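Local coordinates for uncharacterized protein DUF1470 (Jannaschia sp. CCS1, PDB 3H0N) that is of unknown function but binds zinc through a treble-clef finger and may act as a transcription regulator, at residues 61-64 / 65-68; 139-142 / 143-146. All coordinates share one frame; numbering follows the deposited sequence. Where two conformers were deposited one is given.

Overall arrangement
Followed from the N terminus, the chain first reaches contact 1, which lies wholly within helix 58-78 and closes no loop beyond single helical turns. Contact 2 comes later, where helix 121-138 has ended and the chain turns through 139-144 into strand 145-147. The two are in series and neither nest nor cross; their centres stand about 23 Å apart, on opposite sides of the chain's centre. Helix 58-78 nevertheless links them: its residues 61-68 pack on helices 10-22 and 121-138, while Ile74 and Leu77, further along, receive Phe145 of contact 2. Contact 1 probably belongs to the mainly helical ABATE domain, and contact 2 packs the start of strand 145-147, a zinc-finger strand, against its helices.

Contact 1: residues 61-64 / 65-68; sequences EGFV and ELAR
Val64 and Arg68, one helical turn apart, meet where the methyl CG1 of the valine lies under one face of the guanidinium group, 3.3 Å from Arg68 NH2 and displaced toward the rim. Arg68 was modelled in two conformers, and its side-chain contacts here are those of one of them. The valine's first torsion (chi1 168°) sets CG1 opposite its own N and beside the carbonyl carbon, on the side the arginine reaches. Apolar contact continues on the inner side of helix 58-78, where Phe63 CD1 and Leu66 CD2 come within 4.3 Å, the methyl approaching the ring obliquely. Both residues pack on Leu18 of helix 10-22 and also touch helix 121-138.

The charged pair lies on the outer side of the helix. Arg68 NH1 donates to Glu65 OE1 over 2.9 Å in a salt bridge that takes the oxygen's anti lone pair and lies close to the guanidinium plane. A bend in the glutamate chain at chi2 (59°) goes with this return toward the arginine. The same NH1 donates to a water, which in turn donates to Glu61 O.

Backbone bonds of the alpha-helical i to i+4 pattern complete the contact: Glu65 N to Glu61 O, Leu66 N to Gly62 O, Ala67 N to Phe63 O and Arg68 N to Val64 O. The chemistry is that of an amphipathic helix, apolar toward its neighbours, with a surface guanidinium that in this conformer pairs with a carboxylate at its edge, bonds to a water and has a methyl packed against one face.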
loop_
_atom_site.group_PDB
_atom_site.type_symbol
_atom_site.label_atom_id
_atom_site.label_comp_id
_atom_site.label_asym_id
_atom_site.label_seq_id
_atom_site.Cartn_x
_atom_site.Cartn_y
_atom_site.Cartn_z
ATOM N N GLU A 61 7.975 19.969 18.540
ATOM C CA GLU A 61 9.109 19.112 18.957
ATOM C C GLU A 61 8.984 17.721 18.360
ATOM O O GLU A 61 9.979 17.148 17.871
ATOM C CB GLU A 61 9.232 19.036 20.473
ATOM C CG GLU A 61 10.414 18.184 20.939
ATOM C CD GLU A 61 10.581 18.193 22.467
ATOM O OE1 GLU A 61 11.007 19.232 23.000
ATOM O OE2 GLU A 61 10.277 17.161 23.120
ATOM N N GLY A 62 7.770 17.181 18.320
ATOM C CA GLY A 62 7.564 15.871 17.758
ATOM C C GLY A 62 7.863 15.817 16.268
ATOM O O GLY A 62 8.446 14.841 15.762
ATOM N N PHE A 63 7.439 16.849 15.524
ATOM C CA PHE A 63 7.740 16.895 14.106
ATOM C C PHE A 63 9.234 17.134 13.816
ATOM O O PHE A 63 9.738 16.600 12.836
ATOM C CB PHE A 63 6.827 17.900 13.393
ATOM C CG PHE A 63 5.503 17.336 13.048
ATOM C CD1 PHE A 63 5.336 16.595 11.893
ATOM C CD2 PHE A 63 4.431 17.493 13.880
ATOM C CE1 PHE A 63 4.080 16.047 11.576
ATOM C CE2 PHE A 63 3.194 16.953 13.554
ATOM C CZ PHE A 63 3.054 16.231 12.395
ATOM N N VAL A 64 9.900 17.920 14.648
ATOM C CA VAL A 64 11.365 18.077 14.493
ATOM C C VAL A 64 12.065 16.730 14.679
ATOM O O VAL A 64 12.965 16.379 13.901
ATOM C CB VAL A 64 11.897 19.183 15.443
ATOM C CG1 VAL A 64 13.466 19.150 15.514
ATOM C CG2 VAL A 64 11.403 20.535 14.947
ATOM N N GLU A 65 11.655 15.960 15.691
ATOM C CA GLU A 65 12.232 14.645 15.904
ATOM C C GLU A 65 11.912 13.681 14.771
ATOM O O GLU A 65 12.782 12.930 14.301
ATOM C CB GLU A 65 11.783 14.068 17.228
ATOM C CG GLU A 65 12.307 12.660 17.546
ATOM C CD GLU A 65 13.847 12.472 17.601
ATOM O OE1 GLU A 65 14.642 13.445 17.507
ATOM O OE2 GLU A 65 14.257 11.293 17.760
ATOM N N LEU A 66 10.668 13.715 14.302
ATOM C CA LEU A 66 10.279 12.884 13.148
ATOM C C LEU A 66 11.153 13.222 11.939
ATOM O O LEU A 66 11.649 12.333 11.255
ATOM C CB LEU A 66 8.790 13.059 12.829
ATOM C CG LEU A 66 8.296 12.277 11.629
ATOM C CD1 LEU A 66 8.551 10.761 11.751
ATOM C CD2 LEU A 66 6.798 12.569 11.422
ATOM N N ALA A 67 11.349 14.520 11.693
ATOM C CA ALA A 67 12.185 14.974 10.586
ATOM C C ALA A 67 13.597 14.392 10.668
ATOM O O ALA A 67 14.156 13.993 9.652
ATOM C CB ALA A 67 12.243 16.467 10.532
ATOM N N ARG A 68 14.162 14.345 11.859
ATOM C CA ARG A 68 15.517 13.837 12.061
ATOM C C ARG A 68 15.572 12.362 11.656
ATOM O O ARG A 68 16.498 11.929 10.915
ATOM C CB ARG A 68 15.970 13.993 13.511
ATOM C CG ARG A 68 16.164 15.439 14.007
ATOM C CD ARG A 68 16.857 15.504 15.379
ATOM N NE ARG A 68 16.785 16.821 16.032
ATOM C CZ ARG A 68 15.946 17.142 17.021
ATOM N NH1 ARG A 68 15.025 16.271 17.482
ATOM N NH2 ARG A 68 16.005 18.362 17.536
HETATM O O HOH W 1 12.751 17.476 18.697
#

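Contact 2: residues 139-142 / 143-146; sequences HQNV and RRFG
Phe145 lays the edge of its ring against the backbone carbonyl of Val142, with CD2 3.5 Å from Val142 O and that oxygen near the ring plane. The setting is a helix end followed by a 3-10 turn: a Schellman motif, with Gln140 at positive phi as its C-prime residue, ends helix 121-138, and the chain then turns into strand 145-147, a strand of the CGNR zinc finger. Two i to i+3 bonds close the turn, from Arg144 N to Asn141 O at 3.0 Å and from Phe145 N to Val142 O at 3.1 Å. The second is nearly straight at the hydrogen (170°), although in both the donor stands above the carbonyl plane.

With CG opposite its carbonyl carbon (chi1 -73°), Phe145 sends its ring in among Ile74 and Leu77 of helix 58-78 and Leu133 of helix 121-138, and it meets Phe158 edge-to-face. A serine at this position would probably open a gap between those helices and the finger and deprive Phe158 of its aromatic partner.

Asn141 and Arg144 approach each other along the same turn, their amide and guanidinium planes 82° apart. Each is held chiefly from elsewhere: Asn141 ND2 donates to Glu136 OE1, while the arginine's terminal nitrogens bond to the carbonyl oxygens of Asp159, Ser161 and Arg162. A single water bridges the two side chains, donating to Asn141 OD1 at 2.7 Å and accepting from Arg144 NE at 2.9 Å in the guanidinium plane.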
loop_
_atom_site.group_PDB
_atom_site.type_symbol
_atom_site.label_atom_id
_atom_site.label_comp_id
_atom_site.label_asym_id
_atom_site.label_seq_id
_atom_site.Cartn_x
_atom_site.Cartn_y
_atom_site.Cartn_z
ATOM N N HIS A 139 8.706 -1.157 -3.501
ATOM C CA HIS A 139 8.465 -0.970 -4.939
ATOM C C HIS A 139 9.730 -0.798 -5.758
ATOM O O HIS A 139 9.673 -0.474 -6.949
ATOM C CB HIS A 139 7.489 0.201 -5.191
ATOM C CG HIS A 139 6.078 -0.085 -4.738
ATOM N ND1 HIS A 139 5.074 0.860 -4.749
ATOM C CD2 HIS A 139 5.528 -1.219 -4.241
ATOM C CE1 HIS A 139 3.952 0.299 -4.315
ATOM N NE2 HIS A 139 4.201 -0.953 -3.985
ATOM N N GLN A 140 10.892 -1.025 -5.136
ATOM C CA GLN A 140 12.175 -1.069 -5.816
ATOM C C GLN A 140 12.569 0.307 -6.361
ATOM O O GLN A 140 13.230 0.418 -7.405
ATOM C CB GLN A 140 12.173 -2.118 -6.935
ATOM C CG GLN A 140 11.596 -3.498 -6.514
ATOM C CD GLN A 140 12.375 -4.097 -5.393
ATOM O OE1 GLN A 140 13.566 -4.381 -5.527
ATOM N NE2 GLN A 140 11.716 -4.273 -4.227
ATOM N N ASN A 141 12.195 1.350 -5.617
ATOM C CA ASN A 141 12.440 2.748 -6.017
ATOM C C ASN A 141 13.531 3.436 -5.199
ATOM O O ASN A 141 13.620 4.665 -5.206
ATOM C CB ASN A 141 11.151 3.546 -5.941
ATOM C CG ASN A 141 10.158 3.156 -6.980
ATOM O OD1 ASN A 141 10.517 2.665 -8.065
ATOM N ND2 ASN A 141 8.885 3.356 -6.657
ATOM N N VAL A 142 14.396 2.674 -4.525
ATOM C CA VAL A 142 15.408 3.285 -3.652
ATOM C C VAL A 142 16.297 4.263 -4.421
ATOM O O VAL A 142 16.643 5.326 -3.891
ATOM C CB VAL A 142 16.260 2.197 -2.981
ATOM C CG1 VAL A 142 17.432 2.784 -2.224
ATOM C CG2 VAL A 142 15.380 1.356 -2.035
ATOM N N ARG A 143 16.668 3.927 -5.653
ATOM C CA ARG A 143 17.604 4.762 -6.421
ATOM C C ARG A 143 17.009 6.121 -6.799
ATOM O O ARG A 143 17.749 7.002 -7.187
ATOM C CB ARG A 143 18.136 4.066 -7.668
ATOM C CG ARG A 143 19.050 2.891 -7.317
ATOM C CD ARG A 143 19.599 2.286 -8.572
ATOM N NE ARG A 143 20.379 1.057 -8.322
ATOM C CZ ARG A 143 21.691 1.034 -8.122
ATOM N NH1 ARG A 143 22.394 2.148 -8.108
ATOM N NH2 ARG A 143 22.309 -0.128 -7.926
ATOM N N ARG A 144 15.703 6.309 -6.595
ATOM C CA ARG A 144 15.068 7.590 -6.881
ATOM C C ARG A 144 15.122 8.603 -5.714
ATOM O O ARG A 144 14.750 9.768 -5.903
ATOM C CB ARG A 144 13.611 7.379 -7.338
ATOM C CG ARG A 144 13.553 6.800 -8.707
ATOM C CD ARG A 144 12.152 6.263 -9.108
ATOM N NE ARG A 144 12.156 5.838 -10.523
ATOM C CZ ARG A 144 12.084 6.647 -11.579
ATOM N NH1 ARG A 144 11.953 7.967 -11.416
ATOM N NH2 ARG A 144 12.175 6.143 -12.827
ATOM N N PHE A 145 15.657 8.215 -4.567
ATOM C CA PHE A 145 15.883 9.134 -3.477
ATOM C C PHE A 145 17.231 9.827 -3.652
ATOM O O PHE A 145 18.266 9.156 -3.663
ATOM C CB PHE A 145 15.860 8.400 -2.153
ATOM C CG PHE A 145 14.463 7.977 -1.734
ATOM C CD1 PHE A 145 13.647 8.829 -1.035
ATOM C CD2 PHE A 145 13.996 6.730 -2.067
ATOM C CE1 PHE A 145 12.369 8.414 -0.646
ATOM C CE2 PHE A 145 12.714 6.305 -1.692
ATOM C CZ PHE A 145 11.916 7.149 -0.968
ATOM N N GLY A 146 17.227 11.139 -3.766
ATOM C CA GLY A 146 18.448 11.880 -4.073
ATOM C C GLY A 146 18.653 13.049 -3.124
ATOM O O GLY A 146 17.755 13.494 -2.415
HETATM O O HOH W 2 15.824 1.646 -7.359
HETATM O O HOH W 3 12.386 2.987 -10.048
#